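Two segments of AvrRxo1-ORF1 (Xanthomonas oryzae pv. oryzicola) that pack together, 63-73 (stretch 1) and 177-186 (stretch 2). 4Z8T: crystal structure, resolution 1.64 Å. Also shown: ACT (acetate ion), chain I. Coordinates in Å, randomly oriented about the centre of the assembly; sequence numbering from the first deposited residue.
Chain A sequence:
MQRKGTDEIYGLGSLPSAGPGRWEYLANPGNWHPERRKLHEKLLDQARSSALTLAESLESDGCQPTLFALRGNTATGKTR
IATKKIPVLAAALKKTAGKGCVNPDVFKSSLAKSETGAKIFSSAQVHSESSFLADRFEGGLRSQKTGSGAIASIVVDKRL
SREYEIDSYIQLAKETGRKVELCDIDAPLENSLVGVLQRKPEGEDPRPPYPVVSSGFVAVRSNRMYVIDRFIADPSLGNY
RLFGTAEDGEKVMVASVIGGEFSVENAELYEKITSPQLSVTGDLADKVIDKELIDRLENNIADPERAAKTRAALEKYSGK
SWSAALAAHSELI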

# COMPACT_ATOMS: atom_id res chain seq x y z
N CYS A 63 18.81 -38.33 -3.39
CA CYS A 63 17.82 -37.61 -2.60
C CYS A 63 17.16 -38.55 -1.60
O CYS A 63 16.60 -39.59 -1.98
N GLN A 64 17.22 -38.20 -0.32
CA GLN A 64 16.50 -38.97 0.69
C GLN A 64 14.99 -38.80 0.46
O GLN A 64 14.59 -37.89 -0.27
N PRO A 65 14.16 -39.67 1.08
CA PRO A 65 12.73 -39.55 0.80
C PRO A 65 12.21 -38.17 1.18
O PRO A 65 12.43 -37.71 2.31
N THR A 66 11.58 -37.51 0.22
CA THR A 66 11.28 -36.08 0.32
C THR A 66 9.91 -35.82 -0.27
O THR A 66 9.50 -36.47 -1.24
N LEU A 67 9.18 -34.91 0.36
CA LEU A 67 7.97 -34.33 -0.22
C LEU A 67 8.37 -32.95 -0.73
O LEU A 67 8.65 -32.05 0.07
N PHE A 68 8.44 -32.79 -2.04
CA PHE A 68 8.73 -31.47 -2.62
C PHE A 68 7.41 -30.74 -2.74
O PHE A 68 6.50 -31.19 -3.45
N ALA A 69 7.29 -29.61 -2.03
CA ALA A 69 6.05 -28.85 -2.00
C ALA A 69 6.30 -27.53 -2.72
O ALA A 69 7.22 -26.79 -2.37
N LEU A 70 5.51 -27.25 -3.75
CA LEU A 70 5.61 -25.98 -4.46
C LEU A 70 4.39 -25.14 -4.10
O LEU A 70 3.31 -25.32 -4.66
N ARG A 71 4.57 -24.25 -3.13
CA ARG A 71 3.50 -23.39 -2.65
C ARG A 71 3.44 -22.11 -3.47
O ARG A 71 4.46 -21.55 -3.82
N GLY A 72 2.23 -21.65 -3.75
CA GLY A 72 2.09 -20.32 -4.33
C GLY A 72 0.83 -20.20 -5.15
O GLY A 72 0.28 -21.20 -5.61
N ASN A 73 0.40 -18.96 -5.34
CA ASN A 73 -0.82 -18.67 -6.08
C ASN A 73 -0.69 -19.01 -7.57
O ASN A 73 0.39 -19.26 -8.09
N GLY A 177 8.04 -40.60 6.91
CA GLY A 177 9.48 -40.48 6.97
C GLY A 177 10.06 -39.70 5.81
O GLY A 177 11.16 -39.99 5.34
N ARG A 178 9.32 -38.70 5.33
CA ARG A 178 9.82 -37.84 4.27
C ARG A 178 10.22 -36.48 4.82
O ARG A 178 9.56 -35.96 5.74
N LYS A 179 11.27 -35.89 4.25
CA LYS A 179 11.61 -34.49 4.51
C LYS A 179 10.63 -33.64 3.71
O LYS A 179 10.07 -34.12 2.73
N VAL A 180 10.40 -32.40 4.15
CA VAL A 180 9.64 -31.46 3.34
C VAL A 180 10.59 -30.43 2.75
O VAL A 180 11.25 -29.70 3.49
N GLU A 181 10.67 -30.38 1.42
CA GLU A 181 11.46 -29.37 0.75
C GLU A 181 10.45 -28.43 0.12
O GLU A 181 9.78 -28.78 -0.84
N LEU A 182 10.31 -27.23 0.69
CA LEU A 182 9.24 -26.34 0.28
C LEU A 182 9.79 -25.10 -0.39
O LEU A 182 10.64 -24.39 0.18
N CYS A 183 9.33 -24.85 -1.61
CA CYS A 183 9.59 -23.59 -2.29
C CYS A 183 8.28 -22.86 -2.36
O CYS A 183 7.27 -23.43 -2.76
N ASP A 184 8.30 -21.61 -1.94
CA ASP A 184 7.11 -20.77 -1.85
C ASP A 184 7.36 -19.61 -2.81
O ASP A 184 8.38 -18.93 -2.72
N ILE A 185 6.44 -19.43 -3.76
CA ILE A 185 6.68 -18.53 -4.89
C ILE A 185 5.58 -17.48 -4.92
O ILE A 185 4.39 -17.81 -4.95
N ASP A 186 5.98 -16.21 -4.89
CA ASP A 186 5.04 -15.10 -4.86
C ASP A 186 5.20 -14.18 -6.06
O ASP A 186 6.33 -13.94 -6.51

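This contact is a pair of neighbouring parallel β-strands, joined by a ladder of backbone hydrogen bonds and closed near its C-terminal end by an Arg–Asp salt bridge. The ladder runs from Lys179 N to Pro65 O (2.9 Å) through to Ile185 N to Arg71 O (2.9 Å). Residues paired across the two strands, from Thr66 with Lys179 to Arg71 with Asp184, put their side chains on the same face of the sheet.

One face carries Thr66, Phe68 and Leu70 beside Lys179, Glu181 and Cys183. Thr66 is in the m rotamer. Its OG1 donates to Gln64 O (2.7 Å), while its CG2 lies 3.8 Å from Glu181 CB. Phe68, also m, brings CD2 to 3.9 Å from the same Glu181 CB, which meets the ring obliquely. Glu181 (chi1 t) then leads its carboxylate away. Leu70 CD2 packs against Cys183 CB at 4.3 Å; both residues are m at chi1. Lys179 CG lies 3.7 Å from Gln64 CD. The end of Lys179 leads away, and NZ donates to the acetate O (2.6 Å), an ion probably from the crystallisation liquor.

The other face carries Leu67, Ala69 and Arg71 beside Val180, Leu182 and Asp184. Ala69 CB rests 3.9 Å from Leu182 CG. Arg71 is extended, with chi1 to chi3 all t. Its CB lies 4.0 Å from Leu182 CD2. Its NH1 forms the salt bridge to Asp184 OD2 (3.0 Å), with a weak hydrogen bond from NH1 to Asp184 OD1 (3.3 Å). Asp184 is t at chi1.

Water bridges both ends. Water 1 donates to Pro65 O (2.8 Å) and Gly177 O (3.1 Å). Water 2 accepts from Asn73 N (2.9 Å) and donates to Ile185 O (2.6 Å). At Gly72, an ideal CB would clash with Ile185 O at 2.4 Å.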

# COMPACT_ATOMS: atom_id res chain seq x y z
CB CYS A 63 16.78 -37.01 -3.56
SG CYS A 63 15.66 -35.81 -2.81
CB GLN A 64 16.89 -38.52 2.10
CG GLN A 64 16.49 -37.11 2.47
CD GLN A 64 17.16 -36.65 3.76
OE1 GLN A 64 17.24 -37.40 4.73
NE2 GLN A 64 17.65 -35.41 3.76
CB PRO A 65 12.10 -40.64 1.67
CG PRO A 65 13.17 -41.69 1.71
CD PRO A 65 14.47 -40.92 1.80
CB THR A 66 12.34 -35.26 -0.47
OG1 THR A 66 13.62 -35.40 0.16
CG2 THR A 66 12.00 -33.77 -0.51
CB LEU A 67 6.87 -34.21 0.85
CG LEU A 67 5.43 -33.83 0.47
CD1 LEU A 67 4.47 -34.17 1.61
CD2 LEU A 67 5.32 -32.36 0.15
CB PHE A 68 9.34 -31.61 -4.02
CG PHE A 68 10.74 -32.14 -4.01
CD1 PHE A 68 10.98 -33.51 -4.08
CD2 PHE A 68 11.82 -31.28 -3.93
CE1 PHE A 68 12.27 -34.01 -4.09
CE2 PHE A 68 13.12 -31.77 -3.92
CZ PHE A 68 13.34 -33.14 -4.00
CB ALA A 69 5.62 -28.60 -0.54
CB LEU A 70 5.66 -26.22 -5.97
CG LEU A 70 6.67 -27.29 -6.37
CD1 LEU A 70 6.62 -27.60 -7.88
CD2 LEU A 70 8.05 -26.85 -5.96
CB ARG A 71 3.80 -23.00 -1.19
CG ARG A 71 2.73 -22.16 -0.52
CD ARG A 71 2.99 -22.01 0.99
NE ARG A 71 1.84 -21.40 1.63
CZ ARG A 71 1.68 -20.09 1.84
NH1 ARG A 71 2.61 -19.22 1.45
NH2 ARG A 71 0.57 -19.65 2.41
CB ASN A 73 -1.17 -17.19 -5.92
CG ASN A 73 -2.61 -16.89 -6.27
OD1 ASN A 73 -3.49 -17.75 -6.17
ND2 ASN A 73 -2.87 -15.64 -6.69
CB ARG A 178 8.73 -37.61 3.22
CG ARG A 178 8.37 -38.83 2.39
CD ARG A 178 7.34 -38.43 1.34
NE ARG A 178 7.04 -39.48 0.38
CZ ARG A 178 6.01 -40.32 0.47
NH1 ARG A 178 5.17 -40.26 1.50
NH2 ARG A 178 5.83 -41.23 -0.47
CB LYS A 179 13.02 -34.18 3.99
CG LYS A 179 14.14 -34.79 4.79
CD LYS A 179 14.29 -34.09 6.12
CE LYS A 179 15.52 -34.59 6.85
NZ LYS A 179 15.50 -34.11 8.26
CB VAL A 180 8.56 -30.73 4.17
CG1 VAL A 180 7.83 -29.71 3.30
CG2 VAL A 180 7.57 -31.72 4.74
CB GLU A 181 12.35 -30.00 -0.32
CG GLU A 181 13.34 -29.04 -0.95
CD GLU A 181 14.48 -28.65 -0.01
OE1 GLU A 181 14.73 -29.37 1.01
OE2 GLU A 181 15.15 -27.63 -0.30
CB LEU A 182 8.38 -25.95 1.49
CG LEU A 182 7.03 -25.32 1.12
CD1 LEU A 182 5.98 -25.69 2.15
CD2 LEU A 182 7.12 -23.80 0.98
CB CYS A 183 10.11 -23.82 -3.71
SG CYS A 183 11.88 -24.15 -3.77
CB ASP A 184 7.01 -20.28 -0.40
CG ASP A 184 5.71 -19.59 -0.09
OD1 ASP A 184 4.82 -19.52 -0.96
OD2 ASP A 184 5.57 -19.12 1.06
CB ILE A 185 6.66 -19.32 -6.22
CG1 ILE A 185 7.77 -20.39 -6.23
CG2 ILE A 185 6.87 -18.35 -7.39
CD1 ILE A 185 7.28 -21.82 -6.04
CB ASP A 186 5.25 -14.24 -3.61
CG ASP A 186 4.21 -13.16 -3.48
OD1 ASP A 186 3.14 -13.46 -2.90
OD2 ASP A 186 4.43 -12.03 -3.97
C ACT I . 12.42 -35.98 8.97
O ACT I . 13.61 -35.62 9.11
OXT ACT I . 12.23 -36.93 8.16
CH3 ACT I . 11.31 -35.30 9.73
O HOH W 1 13.74 -38.51 4.60
O HOH W 2 2.08 -17.03 -4.08